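Local coordinates for protein homospermidine synthase (Legionella pneumophila subsp. pneumophila str. Philadelphia 1, PDB 2PH5) that binds NAD and probably catalyses the formation of homospermidine, a polyamine, from putrescine, at residues V17-G22 with L87-I92; V24-M29 with T51-A56; I45-G50 with V61-Q66; Y110-T115 with A152-G157. All blocks are in the same frame, centred on the assembly; numbering follows the deposited sequence.

Contact 1: residues V17-G22 with L87-I92. With NAD (nicotinamide-adenine-dinucleotide), chain C.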
# COMPACT_ATOMS: atom_id res chain seq x y z
N VAL A 17 27.66 -23.83 18.00
CA VAL A 17 26.98 -23.06 19.03
C VAL A 17 26.20 -21.95 18.32
O VAL A 17 26.79 -21.04 17.75
CB VAL A 17 27.96 -22.37 20.03
CG1 VAL A 17 27.17 -21.48 21.00
CG2 VAL A 17 28.75 -23.41 20.81
N ILE A 18 24.88 -22.04 18.32
CA ILE A 18 24.13 -20.99 17.67
C ILE A 18 23.39 -20.15 18.70
O ILE A 18 22.58 -20.66 19.49
CB ILE A 18 23.15 -21.58 16.61
CG1 ILE A 18 21.95 -20.64 16.45
CG2 ILE A 18 22.79 -23.02 16.94
CD1 ILE A 18 20.86 -21.19 15.57
N LEU A 19 23.69 -18.85 18.74
CA LEU A 19 23.01 -18.00 19.70
C LEU A 19 21.94 -17.25 18.94
O LEU A 19 22.18 -16.67 17.89
CB LEU A 19 23.97 -17.02 20.39
CG LEU A 19 24.34 -15.74 19.65
CD1 LEU A 19 24.95 -14.74 20.61
CD2 LEU A 19 25.29 -16.09 18.53
N GLY A 20 20.74 -17.28 19.51
CA GLY A 20 19.59 -16.66 18.87
C GLY A 20 18.82 -17.79 18.22
O GLY A 20 19.44 -18.74 17.74
N PHE A 21 17.50 -17.72 18.22
CA PHE A 21 16.70 -18.77 17.59
C PHE A 21 15.41 -18.19 17.03
O PHE A 21 14.31 -18.68 17.32
CB PHE A 21 16.39 -19.89 18.60
CG PHE A 21 16.16 -21.24 17.96
CD1 PHE A 21 17.12 -21.79 17.11
CD2 PHE A 21 15.01 -21.98 18.23
CE1 PHE A 21 16.94 -23.06 16.54
CE2 PHE A 21 14.81 -23.25 17.67
CZ PHE A 21 15.78 -23.79 16.83
N GLY A 22 15.55 -17.13 16.23
CA GLY A 22 14.39 -16.49 15.64
C GLY A 22 14.07 -16.99 14.24
O GLY A 22 14.12 -18.20 13.96
N LEU A 87 30.72 -20.70 16.16
CA LEU A 87 29.64 -19.92 16.74
C LEU A 87 28.80 -19.29 15.63
O LEU A 87 29.25 -18.35 14.97
CB LEU A 87 30.19 -18.81 17.65
CG LEU A 87 29.18 -17.80 18.23
CD1 LEU A 87 28.12 -18.53 19.03
CD2 LEU A 87 29.90 -16.80 19.12
N ILE A 88 27.61 -19.82 15.39
CA ILE A 88 26.74 -19.25 14.37
C ILE A 88 25.95 -18.14 15.06
O ILE A 88 25.13 -18.41 15.93
CB ILE A 88 25.78 -20.31 13.77
CG1 ILE A 88 26.59 -21.46 13.17
CG2 ILE A 88 24.93 -19.71 12.67
CD1 ILE A 88 25.74 -22.61 12.71
N ASP A 89 26.22 -16.90 14.68
CA ASP A 89 25.57 -15.74 15.29
C ASP A 89 24.35 -15.31 14.48
O ASP A 89 24.47 -14.75 13.40
CB ASP A 89 26.57 -14.58 15.38
CG ASP A 89 26.00 -13.34 16.09
OD1 ASP A 89 26.78 -12.37 16.27
OD2 ASP A 89 24.80 -13.32 16.45
N VAL A 90 23.16 -15.59 15.02
CA VAL A 90 21.92 -15.21 14.35
C VAL A 90 21.01 -14.54 15.38
O VAL A 90 19.79 -14.75 15.40
CB VAL A 90 21.21 -16.45 13.73
CG1 VAL A 90 22.06 -17.03 12.61
CG2 VAL A 90 20.96 -17.50 14.79
N SER A 91 21.62 -13.71 16.23
CA SER A 91 20.93 -12.98 17.29
C SER A 91 20.75 -11.52 16.95
O SER A 91 21.07 -11.08 15.85
CB SER A 91 21.71 -13.06 18.61
OG SER A 91 22.97 -12.42 18.48
N ILE A 92 20.24 -10.77 17.91
CA ILE A 92 20.07 -9.34 17.75
C ILE A 92 20.46 -8.69 19.09
O ILE A 92 20.45 -9.35 20.14
CB ILE A 92 18.61 -8.99 17.37
CG1 ILE A 92 18.63 -7.73 16.52
CG2 ILE A 92 17.73 -8.83 18.60
CD1 ILE A 92 19.22 -7.96 15.14
PA NAD C . 14.67 -12.48 15.42
O1A NAD C . 14.36 -11.22 16.19
O2A NAD C . 13.53 -13.25 14.85
O5B NAD C . 15.56 -13.50 16.32
C5B NAD C . 16.69 -13.02 17.05
C4B NAD C . 16.93 -13.97 18.24
O4B NAD C . 18.03 -13.44 18.94
C3B NAD C . 15.76 -14.06 19.22
O3B NAD C . 15.37 -15.43 19.41
C2B NAD C . 16.29 -13.45 20.49
O2B NAD C . 15.77 -13.98 21.68
C1B NAD C . 17.80 -13.58 20.33
N9A NAD C . 18.60 -12.55 21.00
C8A NAD C . 18.18 -11.22 21.21
N7A NAD C . 18.61 -10.74 22.39
C5A NAD C . 19.30 -11.74 22.98
C6A NAD C . 19.97 -11.81 24.20
N6A NAD C . 20.06 -10.79 25.06
N1A NAD C . 20.59 -13.01 24.51
C2A NAD C . 20.55 -14.11 23.67
N3A NAD C . 19.91 -14.06 22.46
C4A NAD C . 19.30 -12.88 22.15
O3 NAD C . 15.59 -12.00 14.23
PN NAD C . 16.37 -12.79 13.06
O1N NAD C . 16.05 -12.10 11.79
O2N NAD C . 16.05 -14.25 13.19
O5D NAD C . 17.80 -12.40 13.61
C5D NAD C . 19.03 -12.75 13.03
C4D NAD C . 19.46 -11.52 12.26
O4D NAD C . 19.74 -11.88 10.93
C3D NAD C . 19.63 -10.01 12.37
O3D NAD C . 20.89 -9.67 12.92
C2D NAD C . 19.47 -9.58 10.92
O2D NAD C . 20.05 -8.34 10.64
C1D NAD C . 20.06 -10.75 10.15
N1N NAD C . 19.45 -11.05 8.82
C2N NAD C . 20.23 -11.03 7.69
C3N NAD C . 19.61 -11.34 6.46
C7N NAD C . 20.37 -11.36 5.18
O7N NAD C . 19.69 -11.69 4.04
N7N NAD C . 21.66 -11.09 5.11
C4N NAD C . 18.22 -11.68 6.39
C5N NAD C . 17.46 -11.68 7.58
C6N NAD C . 18.06 -11.38 8.79
O HOH W 1 17.39 -15.90 14.41
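Val17–Leu19 and Leu87–Asp89 run as parallel strands, their directions 21° apart. Three backbone hydrogen bonds join them: Ile88 N to Val17 O, Leu19 N to Ile88 O and, from just past the second strand, Val90 N to Leu19 O (3.2 Å), the last two arriving nearly along the C=O axis. Apolar side chains meet on both faces. On one, Leu87 CD1 reaches Val17 CG1 at 3.7 Å and also touches Leu19 CD2; on the other, Ile18 CB lies beside Ile88 CB, and Ile18 CG1 meets Val90 CG2 of the following loop at 3.7 Å. Leu19 turns CG between its backbone N and carbonyl carbon (chi1 81°), and its CD2 lies over Asp89 CA at 3.3 Å. The Asp89 carboxylate anchors the polar side chains. OD2 accepts from Ser91 N, an Asx turn just past the strand, and also from Ser91 OG (2.9 Å), while OD1 is held by Tyr110. A water bridges Gly22 N, Val90 O and NAD O2N, and Gly22 CA comes 3.3 Å from NAD O5B. Strand 17-19 running into Gly20 and Gly22 of a probable GxGxxG turn, with Gly22 close to the diphosphate, is consistent with the Rossmann dinucleotide-binding fold.

Contact 2: residues V24-M29 with T51-A56. With NAD (nicotinamide-adenine-dinucleotide), chain C.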
# COMPACT_ATOMS: atom_id res chain seq x y z
N VAL A 24 15.72 -16.54 11.31
CA VAL A 24 16.88 -17.16 10.68
C VAL A 24 17.32 -18.46 11.36
O VAL A 24 17.41 -19.51 10.71
CB VAL A 24 18.08 -16.17 10.65
CG1 VAL A 24 19.29 -16.84 10.01
CG2 VAL A 24 17.70 -14.93 9.86
N GLY A 25 17.59 -18.39 12.66
CA GLY A 25 18.04 -19.55 13.40
C GLY A 25 17.21 -20.81 13.24
O GLY A 25 17.76 -21.88 13.02
N GLN A 26 15.89 -20.68 13.35
CA GLN A 26 15.02 -21.84 13.20
C GLN A 26 15.10 -22.38 11.78
O GLN A 26 15.12 -23.60 11.58
CB GLN A 26 13.56 -21.48 13.49
CG GLN A 26 13.31 -20.87 14.86
CD GLN A 26 11.84 -20.63 15.14
OE1 GLN A 26 11.49 -19.85 16.03
NE2 GLN A 26 10.96 -21.30 14.40
N ALA A 27 15.16 -21.49 10.80
CA ALA A 27 15.22 -21.91 9.41
C ALA A 27 16.56 -22.53 9.02
O ALA A 27 16.66 -23.19 7.98
CB ALA A 27 14.90 -20.74 8.50
N LEU A 28 17.58 -22.33 9.84
CA LEU A 28 18.91 -22.85 9.56
C LEU A 28 19.02 -24.33 9.94
O LEU A 28 19.66 -25.10 9.23
CB LEU A 28 19.95 -22.06 10.33
CG LEU A 28 21.30 -21.76 9.66
CD1 LEU A 28 22.31 -21.39 10.72
CD2 LEU A 28 21.79 -22.95 8.87
N MSE A 29 18.40 -24.70 11.05
CA MSE A 29 18.45 -26.06 11.56
C MSE A 29 18.46 -27.15 10.50
O MSE A 29 19.39 -27.96 10.44
CB MSE A 29 17.29 -26.30 12.52
CG MSE A 29 17.47 -25.62 13.84
SE MSE A 29 18.87 -26.46 14.85
CE MSE A 29 17.77 -27.40 16.14
N THR A 51 10.07 -20.05 22.30
CA THR A 51 9.37 -20.05 21.03
C THR A 51 8.20 -21.02 21.05
O THR A 51 8.25 -22.05 21.72
CB THR A 51 10.33 -20.43 19.88
OG1 THR A 51 9.62 -20.38 18.63
CG2 THR A 51 10.89 -21.83 20.09
N LYS A 52 7.16 -20.69 20.30
CA LYS A 52 5.98 -21.54 20.23
C LYS A 52 6.21 -22.64 19.20
O LYS A 52 5.32 -23.44 18.91
CB LYS A 52 4.76 -20.70 19.84
CG LYS A 52 3.48 -21.07 20.59
CD LYS A 52 3.63 -20.79 22.09
CE LYS A 52 2.37 -21.17 22.85
NZ LYS A 52 2.46 -20.81 24.30
N VAL A 53 7.41 -22.67 18.64
CA VAL A 53 7.75 -23.66 17.63
C VAL A 53 8.54 -24.81 18.25
O VAL A 53 9.25 -24.64 19.25
CB VAL A 53 8.55 -23.02 16.47
CG1 VAL A 53 10.01 -22.86 16.87
CG2 VAL A 53 8.42 -23.87 15.22
N ASP A 54 8.42 -25.99 17.66
CA ASP A 54 9.11 -27.16 18.18
C ASP A 54 10.29 -27.62 17.33
O ASP A 54 10.61 -28.81 17.29
CB ASP A 54 8.10 -28.31 18.33
CG ASP A 54 7.25 -28.52 17.09
OD1 ASP A 54 7.80 -28.95 16.05
OD2 ASP A 54 6.04 -28.25 17.15
N VAL A 55 10.94 -26.68 16.66
CA VAL A 55 12.08 -27.00 15.80
C VAL A 55 13.20 -27.69 16.60
O VAL A 55 13.67 -28.76 16.21
CB VAL A 55 12.63 -25.72 15.11
CG1 VAL A 55 13.81 -26.06 14.19
CG2 VAL A 55 11.52 -25.08 14.30
N ALA A 56 13.60 -27.08 17.71
CA ALA A 56 14.64 -27.68 18.54
C ALA A 56 14.26 -29.09 19.00
O ALA A 56 15.09 -30.00 18.98
CB ALA A 56 14.91 -26.79 19.75
PA NAD C . 14.67 -12.48 15.42
O1A NAD C . 14.36 -11.22 16.19
O2A NAD C . 13.53 -13.25 14.85
O5B NAD C . 15.56 -13.50 16.32
C5B NAD C . 16.69 -13.02 17.05
C4B NAD C . 16.93 -13.97 18.24
O4B NAD C . 18.03 -13.44 18.94
C3B NAD C . 15.76 -14.06 19.22
O3B NAD C . 15.37 -15.43 19.41
C2B NAD C . 16.29 -13.45 20.49
O2B NAD C . 15.77 -13.98 21.68
C1B NAD C . 17.80 -13.58 20.33
N9A NAD C . 18.60 -12.55 21.00
C8A NAD C . 18.18 -11.22 21.21
N7A NAD C . 18.61 -10.74 22.39
C5A NAD C . 19.30 -11.74 22.98
C6A NAD C . 19.97 -11.81 24.20
N6A NAD C . 20.06 -10.79 25.06
N1A NAD C . 20.59 -13.01 24.51
C2A NAD C . 20.55 -14.11 23.67
N3A NAD C . 19.91 -14.06 22.46
C4A NAD C . 19.30 -12.88 22.15
O3 NAD C . 15.59 -12.00 14.23
PN NAD C . 16.37 -12.79 13.06
O1N NAD C . 16.05 -12.10 11.79
O2N NAD C . 16.05 -14.25 13.19
O5D NAD C . 17.80 -12.40 13.61
C5D NAD C . 19.03 -12.75 13.03
C4D NAD C . 19.46 -11.52 12.26
O4D NAD C . 19.74 -11.88 10.93
C3D NAD C . 19.63 -10.01 12.37
O3D NAD C . 20.89 -9.67 12.92
C2D NAD C . 19.47 -9.58 10.92
O2D NAD C . 20.05 -8.34 10.64
C1D NAD C . 20.06 -10.75 10.15
N1N NAD C . 19.45 -11.05 8.82
C2N NAD C . 20.23 -11.03 7.69
C3N NAD C . 19.61 -11.34 6.46
C7N NAD C . 20.37 -11.36 5.18
O7N NAD C . 19.69 -11.69 4.04
N7N NAD C . 21.66 -11.09 5.11
C4N NAD C . 18.22 -11.68 6.39
C5N NAD C . 17.46 -11.68 7.58
C6N NAD C . 18.06 -11.38 8.79
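Met29 and Val55 form the buried, packed end of this contact, where helix 23-35 faces the start of helix 55-59. Met29, modelled as selenomethionine, has CG anti to the carbonyl carbon (chi1 -73°), and that CG lies 3.7 Å from Val55 CG1. Beyond it the chain is bent twice, ending with CE over the backbone at 4.0 Å from Ala56 CA. Val55 CG1 also rests on Gln26 O at 3.8 Å, so this one methyl bridges successive turns of the helix. Phe21 and Val61 also pack on Met29. Helix 23-35 is the one that follows the glycine-rich turn of the Rossmann fold, and at its beginning Val24 N donates to NAD O2N at 3.0 Å with an N-H...O angle of 165°; the residues that pack on 51-56 lie farther along the helix. Toward solvent the contact becomes more polar and exposed. Gln26, extended beyond CG, still meets Val53 closely, tip to tip, with CD 3.4 Å from Val53 CG1. Past that point it slides by Thr51, the two side chains pointing in opposite directions. Thr51 is exposed, but its hydroxyl is tethered from its own side, because Thr51 OG1 accepts from Val53 N at 3.2 Å in an ST turn.

Contact 3: residues I45-G50 with V61-Q66. With NAD (nicotinamide-adenine-dinucleotide), chain C.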
# COMPACT_ATOMS: atom_id res chain seq x y z
N ILE A 45 21.88 -24.40 21.46
CA ILE A 45 21.22 -23.12 21.17
C ILE A 45 21.01 -22.27 22.42
O ILE A 45 20.52 -22.76 23.43
CB ILE A 45 19.81 -23.35 20.57
CG1 ILE A 45 19.90 -24.14 19.28
CG2 ILE A 45 19.10 -22.01 20.36
CD1 ILE A 45 18.55 -24.57 18.76
N ILE A 46 21.36 -20.99 22.33
CA ILE A 46 21.20 -20.06 23.43
C ILE A 46 20.38 -18.90 22.90
O ILE A 46 20.77 -18.29 21.90
CB ILE A 46 22.55 -19.51 23.90
CG1 ILE A 46 23.50 -20.68 24.15
CG2 ILE A 46 22.35 -18.63 25.13
CD1 ILE A 46 24.85 -20.26 24.66
N ALA A 47 19.27 -18.59 23.56
CA ALA A 47 18.39 -17.49 23.14
C ALA A 47 17.70 -16.87 24.35
O ALA A 47 17.52 -17.52 25.37
CB ALA A 47 17.36 -18.01 22.15
N ALA A 48 17.29 -15.61 24.23
CA ALA A 48 16.65 -14.92 25.34
C ALA A 48 15.16 -15.21 25.49
O ALA A 48 14.63 -15.24 26.60
CB ALA A 48 16.86 -13.42 25.23
N GLU A 49 14.49 -15.40 24.36
CA GLU A 49 13.06 -15.68 24.37
C GLU A 49 12.80 -17.06 23.82
O GLU A 49 13.44 -17.50 22.86
CB GLU A 49 12.31 -14.66 23.50
CG GLU A 49 12.39 -13.23 23.97
CD GLU A 49 12.74 -12.28 22.84
OE1 GLU A 49 13.93 -12.25 22.44
OE2 GLU A 49 11.83 -11.56 22.35
N GLY A 50 11.85 -17.75 24.45
CA GLY A 50 11.48 -19.09 24.01
C GLY A 50 10.77 -18.99 22.68
O GLY A 50 10.85 -17.97 22.00
N VAL A 61 17.87 -30.88 19.76
CA VAL A 61 19.01 -30.03 20.05
C VAL A 61 18.76 -29.25 21.33
O VAL A 61 17.70 -28.66 21.52
CB VAL A 61 19.29 -29.06 18.85
CG1 VAL A 61 20.32 -28.02 19.23
CG2 VAL A 61 19.79 -29.88 17.66
N SER A 62 19.74 -29.29 22.22
CA SER A 62 19.68 -28.60 23.50
C SER A 62 19.35 -27.12 23.30
O SER A 62 19.84 -26.48 22.37
CB SER A 62 21.03 -28.76 24.22
OG SER A 62 21.13 -27.90 25.34
N PHE A 63 18.50 -26.57 24.17
CA PHE A 63 18.12 -25.16 24.09
C PHE A 63 18.19 -24.52 25.47
O PHE A 63 17.52 -24.95 26.40
CB PHE A 63 16.70 -25.01 23.52
CG PHE A 63 16.25 -23.58 23.38
CD1 PHE A 63 15.82 -22.85 24.48
CD2 PHE A 63 16.28 -22.95 22.14
CE1 PHE A 63 15.42 -21.51 24.36
CE2 PHE A 63 15.89 -21.61 22.00
CZ PHE A 63 15.46 -20.89 23.11
N LYS A 64 19.02 -23.49 25.59
CA LYS A 64 19.20 -22.80 26.85
C LYS A 64 18.59 -21.41 26.81
O LYS A 64 18.96 -20.57 25.99
CB LYS A 64 20.70 -22.71 27.17
CG LYS A 64 21.05 -21.80 28.33
CD LYS A 64 20.50 -22.32 29.64
CE LYS A 64 20.89 -21.41 30.80
NZ LYS A 64 20.57 -22.06 32.11
N LEU A 65 17.65 -21.17 27.71
CA LEU A 65 16.98 -19.88 27.77
C LEU A 65 17.82 -18.91 28.61
O LEU A 65 17.86 -19.02 29.83
CB LEU A 65 15.59 -20.05 28.39
CG LEU A 65 14.58 -18.94 28.12
CD1 LEU A 65 13.19 -19.37 28.57
CD2 LEU A 65 15.01 -17.67 28.84
N GLN A 66 18.50 -17.98 27.95
CA GLN A 66 19.30 -17.02 28.68
C GLN A 66 19.55 -15.75 27.91
O GLN A 66 19.72 -15.76 26.69
CB GLN A 66 20.65 -17.62 29.09
CG GLN A 66 21.53 -16.63 29.84
CD GLN A 66 22.20 -17.23 31.06
OE1 GLN A 66 22.98 -18.18 30.96
NE2 GLN A 66 21.91 -16.66 32.23
PA NAD C . 14.67 -12.48 15.42
O1A NAD C . 14.36 -11.22 16.19
O2A NAD C . 13.53 -13.25 14.85
O5B NAD C . 15.56 -13.50 16.32
C5B NAD C . 16.69 -13.02 17.05
C4B NAD C . 16.93 -13.97 18.24
O4B NAD C . 18.03 -13.44 18.94
C3B NAD C . 15.76 -14.06 19.22
O3B NAD C . 15.37 -15.43 19.41
C2B NAD C . 16.29 -13.45 20.49
O2B NAD C . 15.77 -13.98 21.68
C1B NAD C . 17.80 -13.58 20.33
N9A NAD C . 18.60 -12.55 21.00
C8A NAD C . 18.18 -11.22 21.21
N7A NAD C . 18.61 -10.74 22.39
C5A NAD C . 19.30 -11.74 22.98
C6A NAD C . 19.97 -11.81 24.20
N6A NAD C . 20.06 -10.79 25.06
N1A NAD C . 20.59 -13.01 24.51
C2A NAD C . 20.55 -14.11 23.67
N3A NAD C . 19.91 -14.06 22.46
C4A NAD C . 19.30 -12.88 22.15
O3 NAD C . 15.59 -12.00 14.23
PN NAD C . 16.37 -12.79 13.06
O1N NAD C . 16.05 -12.10 11.79
O2N NAD C . 16.05 -14.25 13.19
O5D NAD C . 17.80 -12.40 13.61
C5D NAD C . 19.03 -12.75 13.03
C4D NAD C . 19.46 -11.52 12.26
O4D NAD C . 19.74 -11.88 10.93
C3D NAD C . 19.63 -10.01 12.37
O3D NAD C . 20.89 -9.67 12.92
C2D NAD C . 19.47 -9.58 10.92
O2D NAD C . 20.05 -8.34 10.64
C1D NAD C . 20.06 -10.75 10.15
N1N NAD C . 19.45 -11.05 8.82
C2N NAD C . 20.23 -11.03 7.69
C3N NAD C . 19.61 -11.34 6.46
C7N NAD C . 20.37 -11.36 5.18
O7N NAD C . 19.69 -11.69 4.04
N7N NAD C . 21.66 -11.09 5.11
C4N NAD C . 18.22 -11.68 6.39
C5N NAD C . 17.46 -11.68 7.58
C6N NAD C . 18.06 -11.38 8.79
O HOH W 2 21.90 -24.92 24.65
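Ile45–Ala47 pairs in parallel with Phe63–Leu65, and four backbone hydrogen bonds run across, the straightest from Lys64 N to Ile45 O (2.7 Å, 175°). That carbonyl also accepts from a water which reaches Ser62 OG. Among the side chains, Phe63 has CG anti to the backbone N (chi1 -179°) and its ring rests on the face carrying Ile45 and Ala47, CD2 lying 3.5 Å from Ile45 CG2 and CZ 3.6 Å from Ala47 CB. Ile45 meets Val61 at about a right angle, CG1 to CG1 at 3.9 Å. At the strand's end Leu65 CD2 touches Ala48 O at 3.3 Å. There the chain turns toward the cofactor, and Ala48 CB lies against the adenine, 3.7 Å from NAD C6A. Glu49, its chain bent at chi2, grips the adenosine ribose: OE1 accepts from NAD O2B at 2.6 Å, and Glu49 N donates back to the same oxygen. An acidic side chain on the 2'-hydroxyl is the usual signature of Rossmann proteins that use NAD, and the carboxylate would be expected to repel the 2'-phosphate of NADP.

Contact 4: residues Y110-T115 with A152-G157. With NAD (nicotinamide-adenine-dinucleotide), chain C.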
# COMPACT_ATOMS: atom_id res chain seq x y z
N TYR A 110 33.43 -18.26 13.39
CA TYR A 110 32.30 -17.39 13.64
C TYR A 110 31.73 -16.90 12.33
O TYR A 110 32.46 -16.75 11.35
CB TYR A 110 32.75 -16.19 14.49
CG TYR A 110 31.72 -15.09 14.62
CD1 TYR A 110 31.46 -14.23 13.55
CD2 TYR A 110 31.04 -14.88 15.81
CE1 TYR A 110 30.54 -13.19 13.66
CE2 TYR A 110 30.11 -13.84 15.94
CZ TYR A 110 29.88 -13.00 14.86
OH TYR A 110 29.00 -11.94 14.98
N ILE A 111 30.41 -16.67 12.32
CA ILE A 111 29.70 -16.15 11.16
C ILE A 111 28.46 -15.38 11.65
O ILE A 111 27.98 -15.62 12.75
CB ILE A 111 29.20 -17.28 10.22
CG1 ILE A 111 28.56 -16.69 8.97
CG2 ILE A 111 28.12 -18.11 10.91
CD1 ILE A 111 28.27 -17.71 7.90
N ASN A 112 27.97 -14.45 10.85
CA ASN A 112 26.76 -13.72 11.18
C ASN A 112 26.11 -13.25 9.90
O ASN A 112 26.75 -13.24 8.83
CB ASN A 112 27.03 -12.52 12.13
CG ASN A 112 27.64 -11.29 11.43
OD1 ASN A 112 27.90 -10.27 12.07
ND2 ASN A 112 27.86 -11.39 10.12
N ALA A 113 24.84 -12.89 9.99
CA ALA A 113 24.12 -12.41 8.83
C ALA A 113 24.02 -10.88 8.90
O ALA A 113 23.45 -10.25 8.01
CB ALA A 113 22.73 -13.05 8.79
N ALA A 114 24.58 -10.29 9.95
CA ALA A 114 24.58 -8.83 10.10
C ALA A 114 25.35 -8.37 11.34
O ALA A 114 25.30 -9.01 12.40
CB ALA A 114 23.14 -8.30 10.15
N THR A 115 26.06 -7.25 11.21
CA THR A 115 26.84 -6.72 12.33
C THR A 115 25.91 -5.97 13.28
O THR A 115 25.19 -5.07 12.87
CB THR A 115 27.96 -5.78 11.83
OG1 THR A 115 28.94 -6.56 11.13
CG2 THR A 115 28.63 -5.08 13.01
N ALA A 152 36.21 -15.12 10.61
CA ALA A 152 34.96 -14.58 11.07
C ALA A 152 34.27 -13.95 9.87
O ALA A 152 34.59 -12.81 9.48
CB ALA A 152 35.20 -13.53 12.16
N LEU A 153 33.36 -14.70 9.25
CA LEU A 153 32.62 -14.25 8.08
C LEU A 153 31.46 -13.37 8.53
O LEU A 153 30.58 -13.83 9.24
CB LEU A 153 32.08 -15.46 7.30
CG LEU A 153 31.53 -15.21 5.89
CD1 LEU A 153 32.64 -14.66 5.00
CD2 LEU A 153 30.97 -16.50 5.31
N ILE A 154 31.47 -12.11 8.11
CA ILE A 154 30.42 -11.19 8.53
C ILE A 154 29.41 -10.83 7.44
O ILE A 154 29.69 -10.96 6.25
CB ILE A 154 31.03 -9.89 9.09
CG1 ILE A 154 31.93 -9.24 8.04
CG2 ILE A 154 31.82 -10.21 10.35
CD1 ILE A 154 32.55 -7.92 8.48
N THR A 155 28.24 -10.39 7.88
CA THR A 155 27.14 -9.99 7.00
C THR A 155 27.01 -10.92 5.81
O THR A 155 26.96 -10.47 4.67
CB THR A 155 27.35 -8.56 6.47
OG1 THR A 155 28.62 -8.46 5.82
CG2 THR A 155 27.30 -7.54 7.62
N HIS A 156 26.95 -12.22 6.09
CA HIS A 156 26.83 -13.20 5.01
C HIS A 156 25.48 -13.88 4.98
O HIS A 156 25.36 -15.07 5.27
CB HIS A 156 27.94 -14.24 5.12
CG HIS A 156 28.07 -15.11 3.91
ND1 HIS A 156 28.90 -14.79 2.85
CD2 HIS A 156 27.42 -16.24 3.54
CE1 HIS A 156 28.76 -15.69 1.89
NE2 HIS A 156 27.86 -16.57 2.29
N GLY A 157 24.44 -13.12 4.63
CA GLY A 157 23.10 -13.68 4.53
C GLY A 157 22.72 -13.58 3.06
O GLY A 157 23.60 -13.59 2.21
PA NAD C . 14.67 -12.48 15.42
O1A NAD C . 14.36 -11.22 16.19
O2A NAD C . 13.53 -13.25 14.85
O5B NAD C . 15.56 -13.50 16.32
C5B NAD C . 16.69 -13.02 17.05
C4B NAD C . 16.93 -13.97 18.24
O4B NAD C . 18.03 -13.44 18.94
C3B NAD C . 15.76 -14.06 19.22
O3B NAD C . 15.37 -15.43 19.41
C2B NAD C . 16.29 -13.45 20.49
O2B NAD C . 15.77 -13.98 21.68
C1B NAD C . 17.80 -13.58 20.33
N9A NAD C . 18.60 -12.55 21.00
C8A NAD C . 18.18 -11.22 21.21
N7A NAD C . 18.61 -10.74 22.39
C5A NAD C . 19.30 -11.74 22.98
C6A NAD C . 19.97 -11.81 24.20
N6A NAD C . 20.06 -10.79 25.06
N1A NAD C . 20.59 -13.01 24.51
C2A NAD C . 20.55 -14.11 23.67
N3A NAD C . 19.91 -14.06 22.46
C4A NAD C . 19.30 -12.88 22.15
O3 NAD C . 15.59 -12.00 14.23
PN NAD C . 16.37 -12.79 13.06
O1N NAD C . 16.05 -12.10 11.79
O2N NAD C . 16.05 -14.25 13.19
O5D NAD C . 17.80 -12.40 13.61
C5D NAD C . 19.03 -12.75 13.03
C4D NAD C . 19.46 -11.52 12.26
O4D NAD C . 19.74 -11.88 10.93
C3D NAD C . 19.63 -10.01 12.37
O3D NAD C . 20.89 -9.67 12.92
C2D NAD C . 19.47 -9.58 10.92
O2D NAD C . 20.05 -8.34 10.64
C1D NAD C . 20.06 -10.75 10.15
N1N NAD C . 19.45 -11.05 8.82
C2N NAD C . 20.23 -11.03 7.69
C3N NAD C . 19.61 -11.34 6.46
C7N NAD C . 20.37 -11.36 5.18
O7N NAD C . 19.69 -11.69 4.04
N7N NAD C . 21.66 -11.09 5.11
C4N NAD C . 18.22 -11.68 6.39
C5N NAD C . 17.46 -11.68 7.58
C6N NAD C . 18.06 -11.38 8.79
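Ile111 and Leu153 lie side by side on adjacent parallel strands, pointing the same way. Traced outward, the Ile111 side chain starts with CB, 3.8 Å from Leu153 O. CG1, anti to the backbone N (chi1 -175°), stays beside that oxygen at 3.5 Å, and CD1 finishes against Leu153 CD2 at 3.9 Å. The CG2 branch of Ile111 heads for the other neighbouring strand, toward Ile88. Leu153 CD2 is shared, because it also sits over one face of the His156 ring, offset toward the rim. Backbone bonds fix this register: Leu153 N to Tyr110 O, Asn112 N to Leu153 O and, after the strands part, His156 N to Asn112 O (2.9 Å, 171°). The loops beyond line the nicotinamide end of the NAD pocket, with Ala113 CB 3.4 Å from NAD C2N. Within the Rossmann sheet the pair lies between strands 86-89 and 415-416; Met400 and Ile404 of helix 391-408 pack on Ile111, while helix 96-106 covers Tyr110 on the opposite face.

Overall arrangement
From the N terminus, strand 16-19 leads into helix 23-35, then strand 43-47, helix 55-59 and strand 62-65. Contact 3 closes the shortest loop, a beta-alpha-beta unit, and crosses contact 2, whose segments alternate with its own. Both are nested in the larger loop closed by contact 1 when strand 86-89 comes in beside strand 16-19. Contact 4 opens only afterwards, joining strands 109-112 and 152-153. Contacts 1, 3 and 4 thus stitch one parallel sheet, while contact 2 packs helix 23-35 against the start of helix 55-59. Contact 1 touches all the others, whereas contacts 3 and 4 lie about 20 Å apart between centres, toward the adenine and nicotinamide ends of the same NAD.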